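PDB 6FOP: glycoside hydrolase family 81 from Clostridium thermocellum, which probably hydrolyses internal beta-1,3-glucosidic bonds of glucans such as laminarin. Local coordinates for residues A[144-156]-A[163-175]. Numbering follows the deposited sequence. Where two conformers were deposited one is given.
Sequences RIDFSGTPTVFYG and LGVTINGVNYGLF. With MG (magnesium ion), chain B.
Phe154 lays its ring over the backbone of Gly164. The CA of Gly164 makes a CH-pi contact 3.8 Å from the centroid of the Phe154 ring. Glycine has no side chain to block this approach. The CG of Phe154 stands between its backbone N and carbonyl carbon (chi1 71°), which turns the ring across the neighbouring strand. Phe154 CD2 lies 3.4 Å from Thr166 OG1. Thr166 OG1 donates to Asn171 OD1 at 2.7 Å, which adds to the backbone pairing of strands 163-167 and 170-175.

A classic beta bulge sets two residues, Phe154 and Tyr155, opposite the single Gly164. Gly164 O accepts from Phe154 N at 2.8 Å and from Tyr155 N at 3.3 Å, both from one face of the carbonyl plane. Gly164 N donates back to Tyr155 O at 2.9 Å. Thr152 and Thr166 form a regular antiparallel hydrogen-bonded pair next to it.

On the sheet face that carries Val165, Phe147 packs against strand 163-167. Phe147 CE2 is 3.9 Å from Val165 CG2, and Leu174 CD1 meets the ring edge. Pro151 CG covers one ring face. Phe147 belongs to strand 143-147 of a second sheet, so this apolar layer joins the two sheets of the beta domain.

Phe147 O and Asp146 OD1 bind magnesium, with Gly188 completing the protein ligands. The metal thus holds the backbone beside this packing, while the shared Gly164 carbonyl keeps edge strand 152-155 paired across the extra residue.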
ATOM      1  N   ARG A 144      29.264 -10.531  18.207  1.00 17.53           N
ATOM      2  CA  ARG A 144      30.384 -10.929  17.384  1.00 18.22           C
ATOM      3  C   ARG A 144      30.054 -10.418  16.002  1.00 18.76           C
ATOM      4  O   ARG A 144      29.159 -10.960  15.352  1.00 20.08           O
ATOM      5  CB  ARG A 144      30.531 -12.461  17.407  1.00 20.87           C
ATOM      6  CG  ARG A 144      31.706 -12.997  16.584  1.00 23.37           C
ATOM      7  CD  ARG A 144      31.807 -14.515  16.732  1.00 26.62           C
ATOM      8  NE  ARG A 144      30.634 -15.218  16.204  1.00 26.98           N
ATOM      9  CZ  ARG A 144      30.442 -15.558  14.931  1.00 32.55           C
ATOM     10  NH1 ARG A 144      31.360 -15.289  13.991  1.00 36.62           N
ATOM     11  NH2 ARG A 144      29.336 -16.208  14.558  1.00 33.66           N
ATOM     12  N   ILE A 145      30.710  -9.328  15.608  1.00 17.78           N
ATOM     13  CA  ILE A 145      30.407  -8.621  14.362  1.00 18.08           C
ATOM     14  C   ILE A 145      31.325  -9.135  13.265  1.00 19.56           C
ATOM     15  O   ILE A 145      32.526  -8.790  13.199  1.00 20.76           O
ATOM     16  CB  ILE A 145      30.512  -7.087  14.523  1.00 18.88           C
ATOM     17  CG1 ILE A 145      29.809  -6.629  15.822  1.00 19.30           C
ATOM     18  CG2 ILE A 145      29.956  -6.385  13.282  1.00 20.50           C
ATOM     19  CD1 ILE A 145      28.347  -6.989  15.960  1.00 19.63           C
ATOM     20  N   ASP A 146      30.759  -9.994  12.419  1.00 19.74           N
ATOM     21  CA  ASP A 146      31.482 -10.686  11.362  1.00 19.89           C
ATOM     22  C   ASP A 146      31.342  -9.904  10.065  1.00 20.06           C
ATOM     23  O   ASP A 146      30.304  -9.967   9.383  1.00 20.04           O
ATOM     24  CB  ASP A 146      30.915 -12.104  11.233  1.00 20.60           C
ATOM     25  CG  ASP A 146      31.590 -12.936  10.172  1.00 22.40           C
ATOM     26  OD1 ASP A 146      32.548 -12.474   9.536  1.00 24.45           O
ATOM     27  OD2 ASP A 146      31.117 -14.081   9.964  1.00 26.89           O
ATOM     28  N   PHE A 147      32.359  -9.114   9.751  1.00 20.97           N
ATOM     29  CA  PHE A 147      32.344  -8.245   8.560  1.00 20.32           C
ATOM     30  C   PHE A 147      32.576  -9.031   7.277  1.00 22.28           C
ATOM     31  O   PHE A 147      33.207 -10.106   7.288  1.00 21.53           O
ATOM     32  CB  PHE A 147      33.404  -7.135   8.683  1.00 22.48           C
ATOM     33  CG  PHE A 147      33.046  -6.069   9.673  1.00 24.48           C
ATOM     34  CD1 PHE A 147      33.337  -6.231  11.015  1.00 25.65           C
ATOM     35  CD2 PHE A 147      32.367  -4.918   9.257  1.00 24.50           C
ATOM     36  CE1 PHE A 147      32.977  -5.248  11.942  1.00 27.14           C
ATOM     37  CE2 PHE A 147      32.007  -3.936  10.165  1.00 26.46           C
ATOM     38  CZ  PHE A 147      32.292  -4.112  11.512  1.00 26.26           C
ATOM     39  N   SER A 148      32.036  -8.507   6.180  1.00 22.26           N
ATOM     40  CA  SER A 148      32.345  -9.008   4.843  0.53 24.27           C
ATOM     41  C   SER A 148      33.684  -8.418   4.397  1.00 27.40           C
ATOM     42  O   SER A 148      33.737  -7.429   3.651  1.00 31.98           O
ATOM     43  CB  SER A 148      31.227  -8.659   3.873  0.53 24.67           C
ATOM     44  OG  SER A 148      31.571  -9.084   2.583  0.53 27.08           O
ATOM     45  N   GLY A 149      34.759  -9.045   4.839  1.00 26.67           N
ATOM     46  CA  GLY A 149      36.114  -8.481   4.725  1.00 26.00           C
ATOM     47  C   GLY A 149      36.524  -7.801   6.028  1.00 25.99           C
ATOM     48  O   GLY A 149      36.001  -8.095   7.089  1.00 30.09           O
ATOM     49  N   THR A 150      37.486  -6.901   5.952  1.00 26.78           N
ATOM     50  CA  THR A 150      38.084  -6.269   7.135  1.00 24.65           C
ATOM     51  C   THR A 150      37.624  -4.833   7.048  1.00 23.77           C
ATOM     52  O   THR A 150      37.854  -4.216   6.044  1.00 30.43           O
ATOM     53  CB  THR A 150      39.642  -6.320   7.053  1.00 26.54           C
ATOM     54  OG1 THR A 150      40.040  -7.686   7.023  1.00 34.34           O
ATOM     55  CG2 THR A 150      40.273  -5.666   8.245  1.00 30.31           C
ATOM     56  N   PRO A 151      36.972  -4.298   8.085  1.00 21.83           N
ATOM     57  CA  PRO A 151      36.603  -2.895   7.975  1.00 20.71           C
ATOM     58  C   PRO A 151      37.749  -1.929   8.222  1.00 22.11           C
ATOM     59  O   PRO A 151      38.696  -2.278   8.910  1.00 25.48           O
ATOM     60  CB  PRO A 151      35.553  -2.738   9.077  1.00 22.74           C
ATOM     61  CG  PRO A 151      35.949  -3.732  10.112  1.00 23.53           C
ATOM     62  CD  PRO A 151      36.563  -4.892   9.372  1.00 22.71           C
ATOM     63  N   THR A 152      37.660  -0.741   7.646  1.00 21.20           N
ATOM     64  CA  THR A 152      38.465   0.409   8.037  1.00 22.03           C
ATOM     65  C   THR A 152      37.872   0.946   9.317  1.00 21.65           C
ATOM     66  O   THR A 152      36.666   1.116   9.401  1.00 22.65           O
ATOM     67  CB  THR A 152      38.384   1.503   6.965  1.00 24.41           C
ATOM     68  OG1 THR A 152      38.887   0.949   5.758  1.00 28.71           O
ATOM     69  CG2 THR A 152      39.225   2.751   7.345  1.00 27.43           C
ATOM     70  N   VAL A 153      38.716   1.220  10.297  1.00 21.92           N
ATOM     71  CA  VAL A 153      38.257   1.790  11.545  1.00 21.95           C
ATOM     72  C   VAL A 153      38.709   3.259  11.476  1.00 23.45           C
ATOM     73  O   VAL A 153      39.891   3.569  11.554  1.00 27.92           O
ATOM     74  CB  VAL A 153      38.837   1.044  12.743  1.00 22.60           C
ATOM     75  CG1 VAL A 153      38.324   1.673  14.029  1.00 25.23           C
ATOM     76  CG2 VAL A 153      38.423  -0.430  12.673  1.00 24.00           C
ATOM     77  N   PHE A 154      37.737   4.140  11.236  1.00 20.57           N
ATOM     78  CA  PHE A 154      38.028   5.572  11.159  1.00 20.37           C
ATOM     79  C   PHE A 154      37.952   6.283  12.507  1.00 19.96           C
ATOM     80  O   PHE A 154      38.500   7.385  12.637  1.00 24.39           O
ATOM     81  CB  PHE A 154      37.189   6.281  10.076  1.00 22.36           C
ATOM     82  CG  PHE A 154      35.719   6.425  10.379  1.00 21.48           C
ATOM     83  CD1 PHE A 154      35.248   7.484  11.154  1.00 20.89           C
ATOM     84  CD2 PHE A 154      34.801   5.558   9.807  1.00 20.59           C
ATOM     85  CE1 PHE A 154      33.900   7.638  11.423  1.00 21.01           C
ATOM     86  CE2 PHE A 154      33.439   5.718  10.052  1.00 22.73           C
ATOM     87  CZ  PHE A 154      32.988   6.762  10.850  1.00 21.17           C
ATOM     88  N   TYR A 155      37.307   5.659  13.491  1.00 19.63           N
ATOM     89  CA  TYR A 155      37.271   6.171  14.845  1.00 20.97           C
ATOM     90  C   TYR A 155      37.231   4.999  15.791  1.00 21.73           C
ATOM     91  O   TYR A 155      36.486   4.027  15.583  1.00 20.13           O
ATOM     92  CB  TYR A 155      36.013   7.045  15.106  1.00 21.87           C
ATOM     93  CG  TYR A 155      35.918   7.420  16.555  1.00 24.07           C
ATOM     94  CD1 TYR A 155      36.648   8.499  17.066  1.00 27.52           C
ATOM     95  CD2 TYR A 155      35.204   6.625  17.450  1.00 23.00           C
ATOM     96  CE1 TYR A 155      36.627   8.803  18.424  1.00 29.78           C
ATOM     97  CE2 TYR A 155      35.175   6.921  18.809  1.00 25.92           C
ATOM     98  CZ  TYR A 155      35.884   8.013  19.291  1.00 27.74           C
ATOM     99  OH  TYR A 155      35.853   8.322  20.642  1.00 32.26           O
ATOM    100  N   GLY A 156      38.001   5.135  16.872  1.00 21.65           N
ATOM    101  CA  GLY A 156      37.891   4.244  18.006  1.00 22.61           C
ATOM    102  C   GLY A 156      39.039   3.287  18.150  1.00 22.67           C
ATOM    103  O   GLY A 156      39.888   3.170  17.274  1.00 25.14           O
ATOM    104  N   LEU A 163      32.732   2.521  17.793  1.00 18.19           N
ATOM    105  CA  LEU A 163      33.664   2.498  16.674  1.00 18.09           C
ATOM    106  C   LEU A 163      32.980   3.085  15.472  1.00 19.20           C
ATOM    107  O   LEU A 163      31.768   2.896  15.293  1.00 19.67           O
ATOM    108  CB  LEU A 163      34.109   1.068  16.320  1.00 19.05           C
ATOM    109  CG  LEU A 163      34.767   0.244  17.425  1.00 20.01           C
ATOM    110  CD1 LEU A 163      35.051  -1.157  16.916  1.00 20.81           C
ATOM    111  CD2 LEU A 163      36.052   0.887  17.942  1.00 22.11           C
ATOM    112  N   GLY A 164      33.743   3.826  14.695  1.00 18.73           N
ATOM    113  CA  GLY A 164      33.321   4.240  13.365  1.00 18.86           C
ATOM    114  C   GLY A 164      34.059   3.390  12.357  1.00 18.57           C
ATOM    115  O   GLY A 164      35.296   3.348  12.383  1.00 19.76           O
ATOM    116  N   VAL A 165      33.314   2.673  11.516  1.00 18.68           N
ATOM    117  CA  VAL A 165      33.895   1.752  10.568  1.00 17.47           C
ATOM    118  C   VAL A 165      33.384   2.023   9.164  1.00 18.33           C
ATOM    119  O   VAL A 165      32.315   2.609   8.972  1.00 19.41           O
ATOM    120  CB  VAL A 165      33.673   0.271  10.956  1.00 19.05           C
ATOM    121  CG1 VAL A 165      34.235   0.016  12.363  1.00 20.10           C
ATOM    122  CG2 VAL A 165      32.207  -0.133  10.893  1.00 20.12           C
ATOM    123  N   THR A 166      34.147   1.576   8.178  1.00 18.37           N
ATOM    124  CA  THR A 166      33.762   1.668   6.779  1.00 18.57           C
ATOM    125  C   THR A 166      33.984   0.301   6.174  1.00 19.02           C
ATOM    126  O   THR A 166      35.073  -0.253   6.304  1.00 21.35           O
ATOM    127  CB  THR A 166      34.561   2.723   6.027  1.00 18.72           C
ATOM    128  OG1 THR A 166      34.578   3.958   6.776  1.00 21.05           O
ATOM    129  CG2 THR A 166      33.945   2.971   4.629  1.00 20.02           C
ATOM    130  N   ILE A 167      32.943  -0.243   5.531  1.00 18.87           N
ATOM    131  CA  ILE A 167      33.003  -1.535   4.848  1.00 20.22           C
ATOM    132  C   ILE A 167      32.225  -1.432   3.554  1.00 19.43           C
ATOM    133  O   ILE A 167      31.123  -0.895   3.572  1.00 18.68           O
ATOM    134  CB  ILE A 167      32.505  -2.680   5.752  1.00 23.05           C
ATOM    135  CG1 ILE A 167      32.825  -4.048   5.157  1.00 25.69           C
ATOM    136  CG2 ILE A 167      31.030  -2.573   6.090  1.00 22.87           C
ATOM    137  CD1 ILE A 167      34.271  -4.431   5.316  1.00 27.38           C
ATOM    138  N   ASN A 168      32.760  -1.938   2.446  1.00 20.66           N
ATOM    139  CA  ASN A 168      32.094  -1.810   1.146  1.00 20.09           C
ATOM    140  C   ASN A 168      31.724  -0.358   0.798  1.00 20.57           C
ATOM    141  O   ASN A 168      30.710  -0.107   0.144  1.00 21.60           O
ATOM    142  CB  ASN A 168      30.838  -2.721   1.100  1.00 20.07           C
ATOM    143  CG  ASN A 168      31.185  -4.197   1.221  1.00 21.57           C
ATOM    144  OD1 ASN A 168      32.241  -4.623   0.750  1.00 24.91           O
ATOM    145  ND2 ASN A 168      30.319  -4.981   1.851  1.00 22.98           N
ATOM    146  N   GLY A 169      32.508   0.608   1.266  1.00 20.44           N
ATOM    147  CA  GLY A 169      32.237   2.022   1.032  1.00 21.60           C
ATOM    148  C   GLY A 169      31.130   2.618   1.874  1.00 21.63           C
ATOM    149  O   GLY A 169      30.794   3.778   1.677  1.00 23.44           O
ATOM    150  N   VAL A 170      30.592   1.851   2.832  1.00 18.69           N
ATOM    151  CA  VAL A 170      29.481   2.282   3.671  1.00 19.57           C
ATOM    152  C   VAL A 170      30.018   2.532   5.081  1.00 18.42           C
ATOM    153  O   VAL A 170      30.711   1.672   5.651  1.00 18.20           O
ATOM    154  CB  VAL A 170      28.370   1.203   3.728  1.00 18.32           C
ATOM    155  CG1 VAL A 170      27.192   1.676   4.569  1.00 18.54           C
ATOM    156  CG2 VAL A 170      27.887   0.852   2.324  1.00 19.51           C
ATOM    157  N   ASN A 171      29.742   3.722   5.609  1.00 17.44           N
ATOM    158  CA  ASN A 171      30.123   4.084   6.948  1.00 16.41           C
ATOM    159  C   ASN A 171      29.090   3.646   7.962  1.00 16.53           C
ATOM    160  O   ASN A 171      27.892   3.840   7.750  1.00 16.90           O
ATOM    161  CB  ASN A 171      30.343   5.599   7.029  1.00 18.17           C
ATOM    162  CG  ASN A 171      31.434   6.064   6.106  1.00 19.68           C
ATOM    163  OD1 ASN A 171      32.595   5.721   6.306  1.00 23.36           O
ATOM    164  ND2 ASN A 171      31.069   6.788   5.060  1.00 22.20           N
ATOM    165  N   TYR A 172      29.550   3.006   9.045  1.00 16.18           N
ATOM    166  CA  TYR A 172      28.704   2.604  10.152  1.00 16.27           C
ATOM    167  C   TYR A 172      29.279   3.038  11.481  1.00 16.21           C
ATOM    168  O   TYR A 172      30.493   3.116  11.659  1.00 17.64           O
ATOM    169  CB  TYR A 172      28.546   1.089  10.215  1.00 16.53           C
ATOM    170  CG  TYR A 172      27.755   0.458   9.111  1.00 16.56           C
ATOM    171  CD1 TYR A 172      26.388   0.325   9.222  1.00 16.87           C
ATOM    172  CD2 TYR A 172      28.390  -0.036   7.973  1.00 17.82           C
ATOM    173  CE1 TYR A 172      25.665  -0.315   8.236  1.00 18.02           C
ATOM    174  CE2 TYR A 172      27.674  -0.652   6.957  1.00 18.08           C
ATOM    175  CZ  TYR A 172      26.306  -0.787   7.099  1.00 18.46           C
ATOM    176  OH  TYR A 172      25.577  -1.390   6.097  1.00 18.30           O
ATOM    177  N   GLY A 173      28.371   3.255  12.430  1.00 15.27           N
ATOM    178  CA  GLY A 173      28.710   3.370  13.835  1.00 14.91           C
ATOM    179  C   GLY A 173      28.327   2.083  14.531  1.00 16.64           C
ATOM    180  O   GLY A 173      27.255   1.534  14.270  1.00 15.38           O
ATOM    181  N   LEU A 174      29.211   1.617  15.429  1.00 16.55           N
ATOM    182  CA  LEU A 174      28.950   0.462  16.299  1.00 15.61           C
ATOM    183  C   LEU A 174      28.943   0.987  17.712  1.00 15.07           C
ATOM    184  O   LEU A 174      29.952   1.535  18.167  1.00 16.94           O
ATOM    185  CB  LEU A 174      30.006  -0.614  16.123  1.00 16.99           C
ATOM    186  CG  LEU A 174      30.351  -1.065  14.717  1.00 18.49           C
ATOM    187  CD1 LEU A 174      31.476  -2.075  14.770  1.00 20.54           C
ATOM    188  CD2 LEU A 174      29.133  -1.645  14.001  1.00 19.66           C
ATOM    189  N   PHE A 175      27.793   0.883  18.378  1.00 14.52           N
ATOM    190  CA  PHE A 175      27.565   1.574  19.663  1.00 15.14           C
ATOM    191  C   PHE A 175      27.354   0.597  20.787  1.00 15.26           C
ATOM    192  O   PHE A 175      26.332  -0.100  20.853  1.00 15.26           O
ATOM    193  CB  PHE A 175      26.352   2.506  19.554  1.00 14.82           C
ATOM    194  CG  PHE A 175      26.464   3.473  18.409  1.00 14.49           C
ATOM    195  CD1 PHE A 175      27.308   4.578  18.484  1.00 15.72           C
ATOM    196  CD2 PHE A 175      25.703   3.302  17.243  1.00 15.13           C
ATOM    197  CE1 PHE A 175      27.417   5.469  17.415  1.00 16.70           C
ATOM    198  CE2 PHE A 175      25.818   4.187  16.167  1.00 15.78           C
ATOM    199  CZ  PHE A 175      26.652   5.290  16.258  1.00 15.52           C
TER
HETATM  200 MG    MG B 827      34.440 -11.615   8.600  0.70 29.61          MG
HETATM  201  O   HOH W   1      36.085 -11.159   7.064  1.00 30.52           O
HETATM  202  O   HOH W   2      35.733 -12.897  10.057  1.00 41.33           O